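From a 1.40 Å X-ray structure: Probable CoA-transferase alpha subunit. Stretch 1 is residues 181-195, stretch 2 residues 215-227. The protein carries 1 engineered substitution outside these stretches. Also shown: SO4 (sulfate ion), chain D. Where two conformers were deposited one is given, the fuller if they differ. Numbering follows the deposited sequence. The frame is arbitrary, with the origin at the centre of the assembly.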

# COMPACT_ATOMS: atom_id res chain seq x y z
N LEU A 181 -5.24 0.09 19.38
CA LEU A 181 -6.61 -0.30 19.69
C LEU A 181 -7.42 -0.10 18.42
O LEU A 181 -7.48 1.01 17.88
N VAL A 182 -8.02 -1.18 17.91
CA VAL A 182 -8.82 -1.12 16.69
C VAL A 182 -10.09 -1.94 16.89
O VAL A 182 -10.13 -2.85 17.71
N HIS A 183 -11.13 -1.60 16.13
CA HIS A 183 -12.41 -2.30 16.16
C HIS A 183 -12.77 -2.75 14.76
O HIS A 183 -12.77 -1.94 13.82
N LEU A 184 -13.12 -4.02 14.61
CA LEU A 184 -13.48 -4.59 13.32
C LEU A 184 -14.80 -5.35 13.42
O LEU A 184 -15.36 -5.55 14.50
N ASN A 185 -15.31 -5.77 12.26
CA ASN A 185 -16.65 -6.34 12.26
C ASN A 185 -16.70 -7.80 12.65
O ASN A 185 -17.70 -8.26 13.21
N LEU A 186 -15.66 -8.57 12.35
CA LEU A 186 -15.70 -10.00 12.54
C LEU A 186 -14.28 -10.48 12.75
O LEU A 186 -13.35 -9.96 12.14
N GLY A 187 -14.11 -11.48 13.61
CA GLY A 187 -12.79 -12.03 13.82
C GLY A 187 -12.87 -13.36 14.52
O GLY A 187 -13.91 -13.74 15.05
N ASP A 188 -11.74 -14.07 14.53
CA ASP A 188 -11.61 -15.34 15.23
C ASP A 188 -10.82 -15.14 16.53
O ASP A 188 -10.33 -14.04 16.82
N LYS A 189 -10.72 -16.21 17.33
CA LYS A 189 -10.05 -16.10 18.62
C LYS A 189 -8.54 -15.98 18.50
O LYS A 189 -7.87 -15.80 19.53
N HIS A 190 -7.99 -16.07 17.28
CA HIS A 190 -6.56 -15.96 17.07
C HIS A 190 -6.14 -14.61 16.51
O HIS A 190 -4.94 -14.38 16.34
N GLY A 191 -7.09 -13.73 16.20
CA GLY A 191 -6.76 -12.43 15.68
C GLY A 191 -6.94 -12.25 14.18
O GLY A 191 -6.76 -11.13 13.69
N ASN A 192 -7.26 -13.30 13.43
CA ASN A 192 -7.70 -13.07 12.06
C ASN A 192 -8.97 -12.24 12.11
O ASN A 192 -9.86 -12.51 12.92
N ALA A 193 -9.04 -11.19 11.29
CA ALA A 193 -10.16 -10.27 11.44
C ALA A 193 -10.44 -9.53 10.14
O ALA A 193 -9.54 -9.32 9.30
N ALA A 194 -11.70 -9.12 9.98
CA ALA A 194 -12.18 -8.53 8.74
C ALA A 194 -13.02 -7.30 9.02
O ALA A 194 -13.67 -7.17 10.07
N TYR A 195 -13.01 -6.38 8.06
CA TYR A 195 -14.00 -5.32 7.99
C TYR A 195 -15.07 -5.69 6.97
O TYR A 195 -14.83 -6.43 6.01
N VAL A 215 -7.71 -5.93 19.26
CA VAL A 215 -8.81 -5.75 18.32
C VAL A 215 -10.10 -6.14 19.03
O VAL A 215 -10.20 -7.25 19.57
N SER A 216 -11.05 -5.22 19.09
CA SER A 216 -12.40 -5.58 19.47
C SER A 216 -13.19 -5.86 18.19
O SER A 216 -12.93 -5.26 17.15
N VAL A 217 -14.11 -6.82 18.26
CA VAL A 217 -14.89 -7.21 17.09
C VAL A 217 -16.36 -7.31 17.49
O VAL A 217 -16.69 -7.61 18.64
N GLU A 218 -17.25 -7.07 16.52
CA GLU A 218 -18.68 -7.23 16.79
C GLU A 218 -19.02 -8.66 17.22
O GLU A 218 -19.91 -8.87 18.05
N ARG A 219 -18.35 -9.64 16.63
CA ARG A 219 -18.63 -11.04 16.91
C ARG A 219 -17.37 -11.84 16.65
O ARG A 219 -16.65 -11.61 15.67
N VAL A 220 -17.10 -12.79 17.54
CA VAL A 220 -16.03 -13.76 17.37
C VAL A 220 -16.64 -15.02 16.78
O VAL A 220 -17.66 -15.52 17.29
N VAL A 221 -16.05 -15.52 15.70
CA VAL A 221 -16.51 -16.71 15.01
C VAL A 221 -15.31 -17.63 14.79
O VAL A 221 -14.16 -17.23 14.97
N GLU A 222 -15.58 -18.89 14.43
CA GLU A 222 -14.46 -19.75 14.08
C GLU A 222 -13.84 -19.30 12.76
O GLU A 222 -14.49 -18.66 11.93
N THR A 223 -12.57 -19.65 12.57
CA THR A 223 -11.82 -19.21 11.40
C THR A 223 -12.55 -19.55 10.11
O THR A 223 -12.66 -18.72 9.20
N GLU A 224 -13.08 -20.77 10.02
CA GLU A 224 -13.71 -21.16 8.78
C GLU A 224 -14.97 -20.35 8.51
O GLU A 224 -15.27 -20.03 7.36
N GLU A 225 -15.71 -19.98 9.56
CA GLU A 225 -16.85 -19.10 9.36
C GLU A 225 -16.40 -17.73 8.87
O GLU A 225 -17.00 -17.16 7.96
N LEU A 226 -15.33 -17.19 9.47
CA LEU A 226 -14.82 -15.89 9.06
C LEU A 226 -14.49 -15.86 7.57
O LEU A 226 -14.92 -14.95 6.85
N VAL A 227 -13.71 -16.83 7.09
CA VAL A 227 -13.21 -16.77 5.72
C VAL A 227 -14.29 -17.10 4.72
O VAL A 227 -14.16 -16.76 3.54

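Packing between residues 181-195 and 215-227, from the apolar centre outward. Leu226, on the helix that opens at Thr223, points toward the first stretch and is the residue of its stretch most covered by the first; with chi1 t and chi2 p, its CD1 lies 3.9 Å from Leu186 CD2 and 4.0 Å from Ala194 CB, while its CD2 lies 3.7 Å from Asn192 CB. Leu186 (t, p) starts out away from the second stretch, but its end comes back nearer, so that its CD1 reaches Val221 CG1 (m rotamer) at 3.7 Å and Arg219 CB at 4.0 Å. Gly187 leaves room beside this cluster: Val217 CG1 stands 4.0 Å from Gly187 N, and a CB on the glycine would sit tight against that methyl.

The apolar contact continues along one face of the parallel strand pair, shared by Val182, Leu184, Val215 and Val217. Val182 (m) places CG2 3.8 Å from CG2 of Val215 (p); Leu184 (m, t) sets CD1 4.1 Å from the same Val215 CG2 and CB 4.3 Å from CG1 of Val217 (m). The backbone fixes this register, with Ser216 N donating to Val182 O (2.9 Å) and Leu184 N to Ser216 O (2.8 Å).

His183 and Ser216 occupy the other face. The t rotamer of His183 carries its ring along the second strand, and both ring nitrogens find partners near the ring plane: ND1 is hydrogen-bonded to OG of Ser216 (p) at 2.7 Å, and NE2 donates to OE1 of Glu218 (m, m) at 2.7 Å.

At the far end, Asp188 (p) organises the turn that runs to Gly191. Its OD1 accepts from His190 N at 2.9 Å, and its OD2 from Asn192 ND2 at 2.9 Å. OD2 also accepts from OG1 of Thr223 (m) at 2.6 Å, tying the turn to the first residue of the helix. The His190 ring (chi1 m) brings CD2 to 3.9 Å from Thr223 OG1.

Water and sulfate complete the polar edge. Water 1 accepts from Lys189 N (2.9 Å) and donates to Val221 O (2.7 Å), bridging the backbones. Lys189, extended beyond its p chi1, donates through NZ to water 2 and water 3, each 3.1 Å away; these waters donate in turn to Glu222 OE2 (2.7 Å) and Glu222 OE1 (2.8 Å), respectively, so lysine and glutamate meet through solvent. The sulfate, probably from the crystallisation liquor, accepts from Lys189 NZ at O1 (2.8 Å) and from water 3 at O4 (2.8 Å).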

# COMPACT_ATOMS: atom_id res chain seq x y z
CB LEU A 181 -7.19 0.57 20.81
CG LEU A 181 -6.37 0.70 22.09
CD1 LEU A 181 -7.01 1.72 23.02
CD2 LEU A 181 -6.24 -0.65 22.77
CB VAL A 182 -8.05 -1.61 15.43
CG1 VAL A 182 -6.77 -0.79 15.21
CG2 VAL A 182 -7.71 -3.10 15.55
CB HIS A 183 -13.53 -1.40 16.68
CG HIS A 183 -14.83 -2.12 16.85
ND1 HIS A 183 -15.10 -2.91 17.94
CD2 HIS A 183 -15.93 -2.17 16.06
CE1 HIS A 183 -16.32 -3.42 17.83
NE2 HIS A 183 -16.85 -2.98 16.70
CB LEU A 184 -12.35 -5.48 12.77
CG LEU A 184 -11.19 -4.64 12.22
CD1 LEU A 184 -9.94 -5.49 12.01
CD2 LEU A 184 -11.58 -3.96 10.90
CB ASN A 185 -17.33 -6.11 10.91
CG ASN A 185 -17.47 -4.63 10.59
OD1 ASN A 185 -18.49 -4.00 10.92
ND2 ASN A 185 -16.46 -4.08 9.96
CB LEU A 186 -16.27 -10.66 11.27
CG LEU A 186 -16.86 -12.06 11.40
CD1 LEU A 186 -18.03 -12.05 12.38
CD2 LEU A 186 -17.32 -12.48 10.03
CB ASP A 188 -11.13 -16.45 14.29
CG ASP A 188 -9.64 -16.38 13.94
OD1 ASP A 188 -8.88 -15.61 14.58
OD2 ASP A 188 -9.26 -17.05 12.96
CB LYS A 189 -10.40 -17.30 19.51
CG LYS A 189 -9.93 -18.64 18.98
CD LYS A 189 -10.43 -19.73 19.93
CE LYS A 189 -10.05 -21.11 19.49
NZ LYS A 189 -10.66 -22.11 20.42
CB HIS A 190 -6.10 -17.06 16.10
CG HIS A 190 -6.61 -18.42 16.42
ND1 HIS A 190 -6.28 -19.10 17.58
CD2 HIS A 190 -7.42 -19.25 15.72
CE1 HIS A 190 -6.88 -20.28 17.59
NE2 HIS A 190 -7.57 -20.40 16.46
CB ASN A 192 -7.94 -14.39 11.35
CG ASN A 192 -6.69 -15.22 11.23
OD1 ASN A 192 -5.66 -14.77 10.69
ND2 ASN A 192 -6.74 -16.44 11.77
CB ALA A 193 -9.97 -9.27 12.59
CB ALA A 194 -13.02 -9.52 7.93
CB TYR A 195 -13.36 -3.98 7.62
CG TYR A 195 -12.95 -3.84 6.16
CD1 TYR A 195 -11.77 -4.39 5.70
CD2 TYR A 195 -13.75 -3.14 5.26
CE1 TYR A 195 -11.38 -4.25 4.36
CE2 TYR A 195 -13.38 -3.00 3.93
CZ TYR A 195 -12.19 -3.56 3.48
OH TYR A 195 -11.82 -3.39 2.16
CB VAL A 215 -8.63 -6.54 17.01
CG1 VAL A 215 -8.49 -8.03 17.26
CG2 VAL A 215 -9.80 -6.27 16.07
CB SER A 216 -13.05 -4.49 20.33
OG SER A 216 -13.05 -3.23 19.69
CB VAL A 217 -14.43 -8.55 16.45
CG1 VAL A 217 -13.04 -8.42 15.89
CG2 VAL A 217 -14.51 -9.67 17.46
CB GLU A 218 -19.52 -6.86 15.57
CG GLU A 218 -19.47 -5.41 15.13
CD GLU A 218 -20.13 -4.50 16.16
OE1 GLU A 218 -19.52 -3.46 16.48
OE2 GLU A 218 -21.21 -4.85 16.67
CB ARG A 219 -19.75 -11.55 15.99
CG ARG A 219 -20.17 -12.99 16.26
CD ARG A 219 -21.24 -13.45 15.29
NE ARG A 219 -22.41 -12.59 15.32
CZ ARG A 219 -23.49 -12.82 16.07
NH1 ARG A 219 -23.54 -13.89 16.86
NH2 ARG A 219 -24.52 -11.97 16.04
CB VAL A 220 -15.32 -14.06 18.70
CG1 VAL A 220 -14.32 -15.20 18.52
CG2 VAL A 220 -14.61 -12.83 19.20
CB VAL A 221 -17.17 -16.36 13.66
CG1 VAL A 221 -18.39 -15.46 13.88
CG2 VAL A 221 -16.16 -15.69 12.74
CB GLU A 222 -14.86 -21.23 14.02
CG GLU A 222 -15.37 -21.84 15.34
CD GLU A 222 -14.28 -22.18 16.36
OE1 GLU A 222 -13.13 -22.47 15.97
OE2 GLU A 222 -14.59 -22.18 17.57
CB THR A 223 -10.44 -19.86 11.38
OG1 THR A 223 -9.75 -19.57 12.61
CG2 THR A 223 -9.60 -19.33 10.21
CB GLU A 224 -13.95 -22.66 8.77
CG GLU A 224 -14.70 -23.09 7.55
CD GLU A 224 -13.78 -23.24 6.34
OE1 GLU A 224 -14.25 -23.81 5.35
OE2 GLU A 224 -12.60 -22.78 6.36
CB GLU A 225 -17.65 -18.99 10.65
CG GLU A 225 -18.88 -18.13 10.48
CD GLU A 225 -19.81 -18.16 11.68
OE1 GLU A 225 -19.53 -18.87 12.67
OE2 GLU A 225 -20.82 -17.44 11.61
CB LEU A 226 -13.58 -15.55 9.89
CG LEU A 226 -12.74 -14.34 9.44
CD1 LEU A 226 -13.53 -13.06 9.67
CD2 LEU A 226 -11.42 -14.30 10.21
CB VAL A 227 -11.94 -17.63 5.53
CG1 VAL A 227 -10.85 -17.20 6.51
CG2 VAL A 227 -12.25 -19.11 5.68
S SO4 D . -8.18 -24.36 18.49
O1 SO4 D . -8.80 -24.04 19.77
O2 SO4 D . -7.09 -23.42 18.22
O3 SO4 D . -7.65 -25.72 18.55
O4 SO4 D . -9.18 -24.26 17.42
O HOH W 1 -12.56 -18.34 16.82
O HOH W 2 -13.64 -21.37 20.00
O HOH W 3 -11.83 -23.75 18.08